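Local atomic coordinates of succinate-semialdehyde dehydrogenase (NAD(P)(+)) (Marinobacter aquaeolei, PDB entry 3RH9), a protein that probably oxidises succinate semialdehyde to succinate with NAD(P)+ as the hydride acceptor, as a member of the aldehyde dehydrogenase family. Residues A[191-194]-A[195-199]; A[88-91]-A[92-96]. All coordinates share one frame; numbering follows the deposited sequence.

Contact 1: residues A[191-194]-A[195-199]; sequences IAFF and SVMDK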
ATOM      1  N   ILE A 191      23.235 -15.364   8.070  1.00 18.96           N
ATOM      2  CA  ILE A 191      24.441 -15.079   8.812  1.00 21.05           C
ATOM      3  C   ILE A 191      25.609 -14.852   7.850  1.00 20.83           C
ATOM      4  O   ILE A 191      26.371 -13.897   8.003  1.00 20.52           O
ATOM      5  CB  ILE A 191      24.737 -16.171   9.854  1.00 20.07           C
ATOM      6  CG1 ILE A 191      23.644 -16.159  10.918  1.00 19.58           C
ATOM      7  CG2 ILE A 191      26.075 -15.916  10.511  1.00 20.27           C
ATOM      8  CD1 ILE A 191      23.782 -17.233  11.933  1.00 20.81           C
ATOM      9  N   ALA A 192      25.718 -15.709   6.836  1.00 20.03           N
ATOM     10  CA  ALA A 192      26.781 -15.599   5.839  1.00 20.22           C
ATOM     11  C   ALA A 192      26.738 -14.259   5.115  1.00 20.24           C
ATOM     12  O   ALA A 192      27.763 -13.594   4.943  1.00 21.88           O
ATOM     13  CB  ALA A 192      26.693 -16.740   4.842  1.00 20.28           C
ATOM     14  N   PHE A 193      25.542 -13.873   4.694  1.00 19.96           N
ATOM     15  CA  PHE A 193      25.299 -12.566   4.101  1.00 19.63           C
ATOM     16  C   PHE A 193      25.775 -11.421   5.022  1.00 21.61           C
ATOM     17  O   PHE A 193      26.478 -10.505   4.577  1.00 21.94           O
ATOM     18  CB  PHE A 193      23.816 -12.419   3.770  1.00 18.41           C
ATOM     19  CG  PHE A 193      23.502 -11.219   2.948  1.00 18.81           C
ATOM     20  CD1 PHE A 193      24.371 -10.800   1.958  1.00 19.60           C
ATOM     21  CD2 PHE A 193      22.332 -10.511   3.155  1.00 19.45           C
ATOM     22  CE1 PHE A 193      24.076  -9.680   1.187  1.00 21.57           C
ATOM     23  CE2 PHE A 193      22.025  -9.396   2.388  1.00 19.20           C
ATOM     24  CZ  PHE A 193      22.891  -8.976   1.403  1.00 18.92           C
ATOM     25  N   PHE A 194      25.404 -11.473   6.299  1.00 19.89           N
ATOM     26  CA  PHE A 194      25.825 -10.432   7.221  1.00 19.63           C
ATOM     27  C   PHE A 194      27.321 -10.456   7.415  1.00 21.67           C
ATOM     28  O   PHE A 194      27.949  -9.410   7.517  1.00 22.25           O
ATOM     29  CB  PHE A 194      25.087 -10.515   8.554  1.00 18.09           C
ATOM     30  CG  PHE A 194      23.867  -9.663   8.601  1.00 18.02           C
ATOM     31  CD1 PHE A 194      23.915  -8.400   9.147  1.00 18.15           C
ATOM     32  CD2 PHE A 194      22.683 -10.096   8.052  1.00 18.78           C
ATOM     33  CE1 PHE A 194      22.794  -7.595   9.184  1.00 17.34           C
ATOM     34  CE2 PHE A 194      21.558  -9.290   8.087  1.00 18.20           C
ATOM     35  CZ  PHE A 194      21.617  -8.035   8.650  1.00 17.43           C
ATOM     36  N   SER A 195      27.902 -11.649   7.450  1.00 22.44           N
ATOM     37  CA  SER A 195      29.352 -11.747   7.516  1.00 23.08           C
ATOM     38  C   SER A 195      29.991 -11.033   6.326  1.00 23.40           C
ATOM     39  O   SER A 195      30.968 -10.299   6.498  1.00 25.06           O
ATOM     40  CB  SER A 195      29.811 -13.202   7.565  1.00 24.70           C
ATOM     41  OG  SER A 195      31.224 -13.260   7.623  1.00 24.67           O
ATOM     42  N   VAL A 196      29.440 -11.239   5.127  1.00 21.48           N
ATOM     43  CA  VAL A 196      29.959 -10.560   3.940  1.00 21.12           C
ATOM     44  C   VAL A 196      29.772  -9.038   3.994  1.00 21.45           C
ATOM     45  O   VAL A 196      30.660  -8.308   3.581  1.00 24.12           O
ATOM     46  CB  VAL A 196      29.401 -11.137   2.604  1.00 22.11           C
ATOM     47  CG1 VAL A 196      29.755 -10.223   1.419  1.00 19.47           C
ATOM     48  CG2 VAL A 196      29.946 -12.525   2.355  1.00 20.50           C
HETATM   49  N   MSE A 197      28.637  -8.562   4.506  1.00 21.03           N
HETATM   50  CA  MSE A 197      28.370  -7.117   4.579  1.00 22.54           C
HETATM   51  C   MSE A 197      29.156  -6.430   5.689  1.00 23.31           C
HETATM   52  O   MSE A 197      29.383  -5.218   5.660  1.00 23.54           O
HETATM   53  CB  MSE A 197      26.885  -6.843   4.816  1.00 20.23           C
HETATM   54  CG  MSE A 197      26.010  -7.094   3.618  1.00 23.54           C
HETATM   55 SE   MSE A 197      24.145  -6.541   3.886  1.00 46.44          SE
HETATM   56  CE  MSE A 197      23.643  -7.869   5.258  1.00 21.73           C
ATOM     57  N   ASP A 198      29.542  -7.221   6.676  1.00 23.00           N
ATOM     58  CA  ASP A 198      30.203  -6.727   7.861  1.00 22.49           C
ATOM     59  C   ASP A 198      31.559  -6.151   7.486  1.00 24.30           C
ATOM     60  O   ASP A 198      32.159  -5.402   8.244  1.00 23.46           O
ATOM     61  CB  ASP A 198      30.371  -7.893   8.824  1.00 24.36           C
ATOM     62  CG  ASP A 198      31.216  -7.545  10.018  1.00 27.91           C
ATOM     63  OD1 ASP A 198      31.038  -6.428  10.553  1.00 28.80           O
ATOM     64  OD2 ASP A 198      32.050  -8.395  10.422  1.00 28.34           O
ATOM     65  N   LYS A 199      32.031  -6.497   6.293  1.00 25.32           N
ATOM     66  CA  LYS A 199      33.353  -6.088   5.846  1.00 25.04           C
ATOM     67  C   LYS A 199      33.261  -5.088   4.713  1.00 24.61           C
ATOM     68  O   LYS A 199      34.130  -5.043   3.846  1.00 26.68           O
ATOM     69  CB  LYS A 199      34.168  -7.314   5.425  1.00 24.76           C
ATOM     70  CG  LYS A 199      34.370  -8.277   6.584  1.00 28.57           C
ATOM     71  CD  LYS A 199      35.207  -9.498   6.220  1.00 32.41           C
ATOM     72  CE  LYS A 199      35.169 -10.543   7.360  1.00 32.46           C
ATOM     73  NZ  LYS A 199      35.297  -9.969   8.741  1.00 29.69           N
TER

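Contact 2: residues A[88-91]-A[92-96]; sequences REEI and GRILC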
ATOM      1  N   ARG A  88      29.914 -16.298  -3.837  1.00 18.77           N
ATOM      2  CA  ARG A  88      28.787 -16.964  -4.458  1.00 20.38           C
ATOM      3  C   ARG A  88      28.803 -18.487  -4.285  1.00 21.91           C
ATOM      4  O   ARG A  88      27.761 -19.141  -4.299  1.00 21.36           O
ATOM      5  CB  ARG A  88      28.748 -16.567  -5.937  1.00 21.86           C
ATOM      6  CG  ARG A  88      28.366 -17.666  -6.877  1.00 22.07           C
ATOM      7  CD  ARG A  88      28.771 -17.345  -8.292  1.00 19.64           C
ATOM      8  NE  ARG A  88      28.926 -18.600  -9.002  1.00 22.63           N
ATOM      9  CZ  ARG A  88      27.951 -19.232  -9.649  1.00 24.98           C
ATOM     10  NH1 ARG A  88      26.729 -18.705  -9.719  1.00 22.40           N
ATOM     11  NH2 ARG A  88      28.205 -20.393 -10.247  1.00 29.01           N
ATOM     12  N   GLU A  89      29.980 -19.062  -4.099  1.00 21.42           N
ATOM     13  CA  GLU A  89      30.051 -20.505  -4.004  1.00 22.10           C
ATOM     14  C   GLU A  89      29.929 -20.996  -2.567  1.00 22.23           C
ATOM     15  O   GLU A  89      29.362 -22.065  -2.323  1.00 22.38           O
ATOM     16  CB  GLU A  89      31.316 -21.036  -4.680  1.00 24.05           C
ATOM     17  CG  GLU A  89      31.773 -22.391  -4.185  1.00 26.50           C
ATOM     18  CD  GLU A  89      32.921 -22.949  -4.999  1.00 29.03           C
ATOM     19  OE1 GLU A  89      33.005 -22.625  -6.204  1.00 31.33           O
ATOM     20  OE2 GLU A  89      33.731 -23.720  -4.436  1.00 27.99           O
ATOM     21  N   GLU A  90      30.437 -20.218  -1.615  1.00 21.62           N
ATOM     22  CA  GLU A  90      30.365 -20.612  -0.203  1.00 21.25           C
ATOM     23  C   GLU A  90      29.006 -20.306   0.427  1.00 21.07           C
ATOM     24  O   GLU A  90      28.575 -20.980   1.371  1.00 21.49           O
ATOM     25  CB  GLU A  90      31.484 -19.959   0.610  1.00 20.24           C
ATOM     26  CG  GLU A  90      31.384 -20.197   2.108  1.00 21.87           C
ATOM     27  CD  GLU A  90      31.545 -21.663   2.509  1.00 22.79           C
ATOM     28  OE1 GLU A  90      31.453 -21.968   3.720  1.00 21.71           O
ATOM     29  OE2 GLU A  90      31.770 -22.512   1.617  1.00 23.99           O
ATOM     30  N   ILE A  91      28.336 -19.281  -0.093  1.00 20.83           N
ATOM     31  CA  ILE A  91      26.978 -18.978   0.340  1.00 20.60           C
ATOM     32  C   ILE A  91      26.050 -20.021  -0.272  1.00 20.47           C
ATOM     33  O   ILE A  91      25.193 -20.579   0.405  1.00 19.88           O
ATOM     34  CB  ILE A  91      26.560 -17.563  -0.066  1.00 18.42           C
ATOM     35  CG1 ILE A  91      27.341 -16.541   0.751  1.00 17.89           C
ATOM     36  CG2 ILE A  91      25.072 -17.373   0.127  1.00 17.35           C
ATOM     37  CD1 ILE A  91      27.146 -15.143   0.306  1.00 16.89           C
ATOM     38  N   GLY A  92      26.258 -20.295  -1.554  1.00 19.32           N
ATOM     39  CA  GLY A  92      25.616 -21.418  -2.209  1.00 21.33           C
ATOM     40  C   GLY A  92      25.759 -22.717  -1.427  1.00 21.56           C
ATOM     41  O   GLY A  92      24.840 -23.527  -1.403  1.00 21.81           O
ATOM     42  N   ARG A  93      26.903 -22.922  -0.776  1.00 22.47           N
ATOM     43  CA  ARG A  93      27.119 -24.152  -0.008  1.00 23.52           C
ATOM     44  C   ARG A  93      26.208 -24.187   1.197  1.00 22.30           C
ATOM     45  O   ARG A  93      25.429 -25.125   1.375  1.00 22.80           O
ATOM     46  CB  ARG A  93      28.569 -24.286   0.449  1.00 23.27           C
ATOM     47  CG  ARG A  93      28.940 -25.705   0.838  1.00 27.40           C
ATOM     48  CD  ARG A  93      30.390 -25.827   1.284  1.00 27.72           C
ATOM     49  NE  ARG A  93      30.673 -25.008   2.466  1.00 25.61           N
ATOM     50  CZ  ARG A  93      30.851 -25.485   3.695  1.00 24.32           C
ATOM     51  NH1 ARG A  93      30.793 -26.790   3.914  1.00 27.66           N
ATOM     52  NH2 ARG A  93      31.100 -24.656   4.702  1.00 22.61           N
ATOM     53  N   ILE A  94      26.316 -23.154   2.021  1.00 20.73           N
ATOM     54  CA  ILE A  94      25.476 -23.018   3.202  1.00 20.02           C
ATOM     55  C   ILE A  94      23.983 -23.033   2.849  1.00 20.07           C
ATOM     56  O   ILE A  94      23.157 -23.559   3.594  1.00 20.43           O
ATOM     57  CB  ILE A  94      25.826 -21.727   3.968  1.00 19.35           C
ATOM     58  CG1 ILE A  94      27.283 -21.782   4.432  1.00 21.04           C
ATOM     59  CG2 ILE A  94      24.905 -21.536   5.149  1.00 18.53           C
ATOM     60  CD1 ILE A  94      27.929 -20.430   4.605  1.00 21.32           C
ATOM     61  N   LEU A  95      23.636 -22.458   1.706  1.00 19.03           N
ATOM     62  CA  LEU A  95      22.252 -22.425   1.301  1.00 19.39           C
ATOM     63  C   LEU A  95      21.800 -23.859   1.048  1.00 20.83           C
ATOM     64  O   LEU A  95      20.778 -24.324   1.568  1.00 19.38           O
ATOM     65  CB  LEU A  95      22.104 -21.592   0.035  1.00 19.89           C
ATOM     66  CG  LEU A  95      20.707 -21.033  -0.218  1.00 19.70           C
ATOM     67  CD1 LEU A  95      20.778 -19.768  -1.050  1.00 19.42           C
ATOM     68  CD2 LEU A  95      19.811 -22.071  -0.881  1.00 19.14           C
ATOM     69  N   CYS A  96      22.592 -24.558   0.250  1.00 20.65           N
ATOM     70  CA  CYS A  96      22.303 -25.925  -0.123  1.00 20.49           C
ATOM     71  C   CYS A  96      22.027 -26.798   1.096  1.00 22.60           C
ATOM     72  O   CYS A  96      21.054 -27.566   1.133  1.00 21.07           O
ATOM     73  CB  CYS A  96      23.485 -26.497  -0.892  1.00 21.77           C
ATOM     74  SG  CYS A  96      23.284 -28.217  -1.316  1.00 23.99           S
TER

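Contact 1: residues A[191-194]-A[195-199]
Four successive i to i+4 backbone bonds join residues 191-194 to 195-199, from Ser195 N to Ile191 O at 2.8 Å through to Asp198 N to Phe194 O, also 2.8 Å but more bent, with an N-H...O angle of 131°. Between them, Val196 N reaches Ala192 O and Met197 N reaches Phe193 O. The side-chain contact is carried by Met197, modelled as selenomethionine, whose methyl lies between two phenyl rings. CE stands 3.6 Å from the centroid of the Phe194 ring, almost on its normal, and so over the middle of that face. Toward Phe193 it is offset to the rim, with CE 3.6 Å from CD2 of Phe193. The selenium comes close to Phe193 alone: SE lies over that face, 4.1 Å from the centroid, in a Met-aromatic contact, and stands farther off above Phe194. A bend at the last torsion of Met197 (chi3 -67°) turns CE back between the rings. A long, unbranched and polarisable side chain suits this slot, since it can offer a methyl to both aromatic faces. Helix 188-197 is the connection between strands 178-181 and 207-209, a beta-alpha-beta crossover of the Rossmann-like nucleotide-binding domain. Phe194 accordingly packs on Val207 and Leu209 of the second strand, whereas Phe193 and Met197 touch Ile80 of helix 70-86. Apolar Ile191 fits the buried side, against Leu9, Leu12 and Leu209. Near the end of the helix the character changes: the carboxylate of Asp198 receives a hydrogen bond at OD1 from Tyr15 and a weak one at OD2 from Trp20 NE1, with Lys199 NZ only a long 4.0 Å from Asp198 OD2.

Contact 2: residues A[88-91]-A[92-96]
Glu90 and Arg93 form the ionic part of this turn, their side chains running alongside each other in the same direction. Arg93 NE meets OE2 of Glu90 at 2.9 Å, on the syn side of the oxygen but 28° out of the carboxylate plane. The two flat groups are nearly coplanar, 21° apart. Glu90 bends at chi2 (65°) to bring the carboxylate to the guanidinium edge. A second bond, from Arg93 NH2 to Glu90 OE1, is less certain because the position of OE1 is doubtful. Long charged chains suit this partly exposed flank, where the N-terminal segment meets both partners: Ser6 OG pairs with Glu90 OE1, subject to the same doubt, and Glu5 O accepts from Arg93 NH2.

Among the backbone bonds, Leu95 N to Ile91 O is sound at 2.8 Å and Ile94 N to Glu90 O is nearly straight at nitrogen, whereas Gly92 N to Arg88 O is weak at 3.3 Å.

The apolar part faces inward. Ile94 packs on Leu188 and Leu9, Ile91 on Val110 of helix 103-123, and branched Ile91 and Leu95 both meet Thr189 of helix 188-197. Polar on one flank and aliphatic on the other, the segment is a typical amphipathic helix with an i to i+3 salt bridge.

In the fold
Contact 2 precedes contact 1 in the chain, yet their helices 88-99 and 188-197 pack together, and the centres of the two contacts are about 13 Å apart. Where the two contacts themselves touch, the packing is aliphatic: Ala192 CB lies 3.9 Å from Ile94 CD1, and the short alanine side chain lets the isoleucine come close. Contact 1 is buried, and its chemistry is aromatic and selenomethionine-based, as befits a helix laid against the sheet. Contact 2 is only partly buried and adds an ion pair on its partly exposed flank, beside Glu5 and Ser6. Both draw on the N-terminal segment: Leu9 touches Ile191 and Ile94, bridging the two helices.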